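Local coordinates for putative cell adhesion protein (Bacteroides thetaiotaomicron, PDB 4DGU), which is probably a fimbrillin-like component of a pilus of this gut bacterium, with a role in cell adhesion, and binds zinc ions, at residues K102-A114 / N120-V132. Residues are numbered along the deposited sequence; the frame is centred on the assembly and turned at random.
Sequences KGGQEHLFGTAEA and NVSLKFKRMTVPV. With ZN (zinc ion), chain D.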
loop_
_atom_site.group_PDB
_atom_site.type_symbol
_atom_site.label_atom_id
_atom_site.label_comp_id
_atom_site.label_asym_id
_atom_site.label_seq_id
_atom_site.Cartn_x
_atom_site.Cartn_y
_atom_site.Cartn_z
ATOM N N LYS A 102 -2.830 0.843 -30.408
ATOM C CA LYS A 102 -2.441 -0.501 -29.967
ATOM C C LYS A 102 -1.124 -0.437 -29.155
ATOM O O LYS A 102 -0.378 0.553 -29.258
ATOM C CB LYS A 102 -2.297 -1.473 -31.154
ATOM C CG LYS A 102 -3.620 -1.948 -31.734
ATOM N N GLY A 103 -0.873 -1.468 -28.343
ATOM C CA GLY A 103 0.344 -1.597 -27.562
ATOM C C GLY A 103 1.544 -1.977 -28.408
ATOM O O GLY A 103 1.415 -2.274 -29.597
ATOM N N GLY A 104 2.708 -1.989 -27.769
ATOM C CA GLY A 104 3.991 -2.300 -28.386
ATOM C C GLY A 104 4.894 -1.085 -28.385
ATOM O O GLY A 104 5.712 -0.911 -27.479
ATOM N N GLN A 105 4.718 -0.224 -29.390
ATOM C CA GLN A 105 5.473 1.014 -29.573
ATOM C C GLN A 105 4.995 2.050 -28.552
ATOM O O GLN A 105 3.794 2.239 -28.370
ATOM C CB GLN A 105 5.321 1.511 -31.041
ATOM C CG GLN A 105 5.788 2.948 -31.379
ATOM C CD GLN A 105 7.266 3.218 -31.157
ATOM O OE1 GLN A 105 7.650 4.160 -30.454
ATOM N NE2 GLN A 105 8.142 2.402 -31.738
ATOM N N GLU A 106 5.950 2.708 -27.883
ATOM C CA GLU A 106 5.679 3.778 -26.920
ATOM C C GLU A 106 5.035 4.997 -27.600
ATOM O O GLU A 106 5.302 5.248 -28.784
ATOM C CB GLU A 106 6.983 4.233 -26.223
ATOM C CG GLU A 106 7.979 4.964 -27.117
ATOM C CD GLU A 106 9.297 5.374 -26.493
ATOM O OE1 GLU A 106 9.408 5.400 -25.244
ATOM O OE2 GLU A 106 10.231 5.676 -27.271
ATOM N N HIS A 107 4.215 5.751 -26.841
ATOM C CA HIS A 107 3.568 6.966 -27.295
ATOM C C HIS A 107 3.744 8.030 -26.242
ATOM O O HIS A 107 3.436 7.824 -25.057
ATOM C CB HIS A 107 2.092 6.729 -27.632
ATOM C CG HIS A 107 1.915 5.965 -28.910
ATOM N ND1 HIS A 107 2.082 6.582 -30.150
ATOM C CD2 HIS A 107 1.681 4.649 -29.101
ATOM C CE1 HIS A 107 1.909 5.631 -31.043
ATOM N NE2 HIS A 107 1.667 4.452 -30.461
ATOM N N LEU A 108 4.342 9.138 -26.666
ATOM C CA LEU A 108 4.674 10.277 -25.817
ATOM C C LEU A 108 3.906 11.521 -26.268
ATOM O O LEU A 108 3.615 11.716 -27.459
ATOM C CB LEU A 108 6.207 10.543 -25.792
ATOM C CG LEU A 108 7.168 9.320 -25.991
ATOM C CD1 LEU A 108 8.604 9.773 -26.176
ATOM C CD2 LEU A 108 7.131 8.382 -24.842
ATOM N N PHE A 109 3.536 12.329 -25.280
ATOM C CA PHE A 109 2.810 13.564 -25.487
ATOM C C PHE A 109 3.493 14.656 -24.699
ATOM O O PHE A 109 3.720 14.501 -23.502
ATOM C CB PHE A 109 1.325 13.417 -25.105
ATOM C CG PHE A 109 0.526 14.654 -25.409
ATOM C CD1 PHE A 109 0.168 14.964 -26.715
ATOM C CD2 PHE A 109 0.176 15.541 -24.398
ATOM C CE1 PHE A 109 -0.543 16.121 -27.000
ATOM C CE2 PHE A 109 -0.546 16.689 -24.686
ATOM C CZ PHE A 109 -0.911 16.965 -25.984
ATOM N N GLY A 110 3.856 15.738 -25.389
ATOM C CA GLY A 110 4.561 16.852 -24.776
ATOM C C GLY A 110 3.818 18.160 -24.874
ATOM O O GLY A 110 2.979 18.341 -25.757
ATOM N N THR A 111 4.088 19.062 -23.928
ATOM C CA THR A 111 3.514 20.411 -23.904
ATOM C C THR A 111 4.610 21.375 -23.531
ATOM O O THR A 111 5.592 21.005 -22.881
ATOM C CB THR A 111 2.288 20.562 -22.961
ATOM O OG1 THR A 111 2.704 20.444 -21.617
ATOM C CG2 THR A 111 1.200 19.538 -23.205
ATOM N N ALA A 112 4.433 22.624 -23.947
ATOM C CA ALA A 112 5.310 23.719 -23.621
ATOM C C ALA A 112 4.510 24.989 -23.565
ATOM O O ALA A 112 3.468 25.073 -24.205
ATOM C CB ALA A 112 6.423 23.826 -24.650
ATOM N N GLU A 113 4.971 25.952 -22.760
ATOM C CA GLU A 113 4.425 27.297 -22.650
ATOM C C GLU A 113 5.595 28.221 -22.896
ATOM O O GLU A 113 6.587 28.137 -22.179
ATOM C CB GLU A 113 3.727 27.549 -21.311
ATOM C CG GLU A 113 2.253 27.166 -21.340
ATOM C CD GLU A 113 1.423 27.362 -20.082
ATOM O OE1 GLU A 113 1.867 28.090 -19.162
ATOM O OE2 GLU A 113 0.304 26.797 -20.034
ATOM N N ALA A 114 5.541 29.002 -23.982
ATOM C CA ALA A 114 6.620 29.888 -24.369
ATOM C C ALA A 114 6.100 31.252 -24.786
ATOM O O ALA A 114 4.946 31.396 -25.168
ATOM C CB ALA A 114 7.412 29.267 -25.521
ATOM N N ASN A 120 14.510 29.271 -27.839
ATOM C CA ASN A 120 14.294 27.856 -27.638
ATOM C C ASN A 120 12.995 27.581 -26.904
ATOM O O ASN A 120 12.604 28.335 -26.018
ATOM C CB ASN A 120 15.476 27.228 -26.868
ATOM C CG ASN A 120 15.438 25.713 -26.840
ATOM O OD1 ASN A 120 15.079 25.086 -25.836
ATOM N ND2 ASN A 120 15.750 25.103 -27.969
ATOM N N VAL A 121 12.324 26.499 -27.302
ATOM C CA VAL A 121 11.070 26.047 -26.718
ATOM C C VAL A 121 11.316 24.617 -26.193
ATOM O O VAL A 121 11.684 23.741 -26.966
ATOM C CB VAL A 121 9.898 26.155 -27.741
ATOM C CG1 VAL A 121 8.645 25.412 -27.266
ATOM C CG2 VAL A 121 9.581 27.620 -28.057
ATOM N N SER A 122 11.177 24.414 -24.870
ATOM C CA SER A 122 11.380 23.096 -24.256
ATOM C C SER A 122 10.072 22.333 -24.121
ATOM O O SER A 122 9.218 22.726 -23.331
ATOM C CB SER A 122 12.031 23.222 -22.882
ATOM O OG SER A 122 13.206 24.011 -22.956
ATOM N N LEU A 123 9.919 21.259 -24.884
ATOM C CA LEU A 123 8.745 20.406 -24.811
ATOM C C LEU A 123 8.936 19.396 -23.697
ATOM O O LEU A 123 9.933 18.666 -23.711
ATOM C CB LEU A 123 8.472 19.678 -26.153
ATOM C CG LEU A 123 7.895 20.498 -27.288
ATOM C CD1 LEU A 123 8.030 19.755 -28.564
ATOM C CD2 LEU A 123 6.412 20.812 -27.057
ATOM N N LYS A 124 7.973 19.363 -22.741
ATOM C CA LYS A 124 7.975 18.456 -21.574
ATOM C C LYS A 124 7.117 17.234 -21.895
ATOM O O LYS A 124 5.878 17.280 -21.800
ATOM C CB LYS A 124 7.485 19.162 -20.284
ATOM C CG LYS A 124 8.154 20.515 -19.968
ATOM C CD LYS A 124 9.524 20.374 -19.346
ATOM C CE LYS A 124 9.930 21.606 -18.571
ATOM N NZ LYS A 124 9.327 21.633 -17.202
ATOM N N PHE A 125 7.795 16.132 -22.277
ATOM C CA PHE A 125 7.109 14.919 -22.660
ATOM C C PHE A 125 6.743 13.983 -21.488
ATOM O O PHE A 125 7.562 13.669 -20.613
ATOM C CB PHE A 125 7.944 14.134 -23.671
ATOM C CG PHE A 125 7.842 14.687 -25.072
ATOM C CD1 PHE A 125 8.710 15.687 -25.509
ATOM C CD2 PHE A 125 6.874 14.210 -25.958
ATOM C CE1 PHE A 125 8.610 16.189 -26.811
ATOM C CE2 PHE A 125 6.773 14.725 -27.252
ATOM C CZ PHE A 125 7.641 15.708 -27.670
ATOM N N LYS A 126 5.475 13.573 -21.482
ATOM C CA LYS A 126 4.900 12.529 -20.663
ATOM C C LYS A 126 4.913 11.231 -21.504
ATOM O O LYS A 126 4.654 11.322 -22.707
ATOM C CB LYS A 126 3.442 12.882 -20.287
ATOM C CG LYS A 126 3.240 14.096 -19.408
ATOM C CD LYS A 126 1.761 14.368 -19.189
ATOM C CE LYS A 126 1.490 15.562 -18.290
ATOM N NZ LYS A 126 0.036 15.904 -18.314
ATOM N N ARG A 127 5.187 10.043 -20.907
ATOM C CA ARG A 127 5.039 8.757 -21.607
ATOM C C ARG A 127 3.604 8.306 -21.296
ATOM O O ARG A 127 3.264 8.176 -20.111
ATOM C CB ARG A 127 6.101 7.721 -21.196
ATOM C CG ARG A 127 6.019 6.393 -21.969
ATOM C CD ARG A 127 7.249 5.527 -21.788
ATOM N NE ARG A 127 8.391 6.006 -22.574
ATOM C CZ ARG A 127 9.456 6.647 -22.083
ATOM N NH1 ARG A 127 9.572 6.859 -20.786
ATOM N NH2 ARG A 127 10.427 7.052 -22.893
HETATM N N MSE A 128 2.746 8.178 -22.340
HETATM C CA MSE A 128 1.308 7.861 -22.213
HETATM C C MSE A 128 1.049 6.358 -22.173
HETATM O O MSE A 128 -0.009 5.929 -21.693
HETATM C CB MSE A 128 0.479 8.521 -23.331
HETATM C CG MSE A 128 0.840 9.993 -23.603
HETATM SE SE MSE A 128 0.923 11.099 -21.999
HETATM C CE MSE A 128 -0.984 11.041 -21.395
ATOM N N THR A 129 2.020 5.568 -22.679
ATOM C CA THR A 129 2.036 4.107 -22.630
ATOM C C THR A 129 2.865 3.677 -21.393
ATOM O O THR A 129 3.470 4.534 -20.726
ATOM C CB THR A 129 2.566 3.524 -23.930
ATOM O OG1 THR A 129 3.787 4.199 -24.232
ATOM C CG2 THR A 129 1.570 3.659 -25.097
ATOM N N VAL A 130 2.890 2.359 -21.084
ATOM C CA VAL A 130 3.545 1.824 -19.890
ATOM C C VAL A 130 4.699 0.873 -20.294
ATOM O O VAL A 130 4.411 -0.218 -20.776
ATOM C CB VAL A 130 2.501 1.125 -18.936
ATOM C CG1 VAL A 130 3.154 0.556 -17.673
ATOM C CG2 VAL A 130 1.353 2.079 -18.563
ATOM N N PRO A 131 5.996 1.250 -20.126
ATOM C CA PRO A 131 7.081 0.306 -20.461
ATOM C C PRO A 131 7.114 -0.889 -19.520
ATOM O O PRO A 131 6.712 -0.807 -18.343
ATOM C CB PRO A 131 8.365 1.136 -20.306
ATOM C CG PRO A 131 7.960 2.518 -20.070
ATOM C CD PRO A 131 6.541 2.516 -19.599
ATOM N N VAL A 132 7.584 -2.011 -20.053
ATOM C CA VAL A 132 7.701 -3.268 -19.318
ATOM C C VAL A 132 9.179 -3.669 -19.281
ATOM O O VAL A 132 9.814 -3.775 -20.336
ATOM C CB VAL A 132 6.809 -4.404 -19.918
ATOM C CG1 VAL A 132 6.811 -5.632 -19.005
ATOM C CG2 VAL A 132 5.380 -3.923 -20.166
HETATM ZN ZN ZN D . 1.469 2.562 -31.491
HETATM O O HOH W 1 -0.754 2.307 -31.949
HETATM O O HOH W 2 2.124 0.991 -30.033
HETATM O O HOH W 3 3.830 18.094 -20.301
#
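Glu-106 OE1 takes two bonds from Arg-127, NE at 2.9 Å and NH2 at 3.0 Å, a side-on salt bridge in which both nitrogens converge on one oxygen and the carboxylate and guanidinium planes lie only 12° apart. Glu-106 OE2 is held by Ser-39, which helps fix the carboxylate's rotation, while Arg-127 NH1 reaches Ser-30 and Phe-34 O. Leu-108 runs alongside the arginine, CD2 3.5 Å from NE. A leucine in place of Arg-127 would probably leave the Glu-106 carboxylate without its charge partner and Phe-34 O without this donor. One residue on, His-107 N donates to Thr-129 OG1 (3.1 Å), a hydroxyl also bonded to Asn-188; the methyl CG2 sits at the edge of the imidazole, whose NE2 binds zinc at 2.2 Å alongside two waters. Beyond lies the antiparallel hairpin, where Phe-109 and Lys-126 exchange backbone bonds. At the non-hydrogen-bonded pair that follows, Gly-110 CA lies over one face of the Phe-125 ring, 3.9 Å from its centroid, a CH-pi contact in a place where a side chain would collide with the ring. Phe-125 has CG anti to its carbonyl carbon (chi1 -79°), which swings the ring back across the glycine. In the mixed sheet, strand 108-114 is flanked on its other edge by strand 77-83, and strand 120-135 pairs in parallel with strand 13-20.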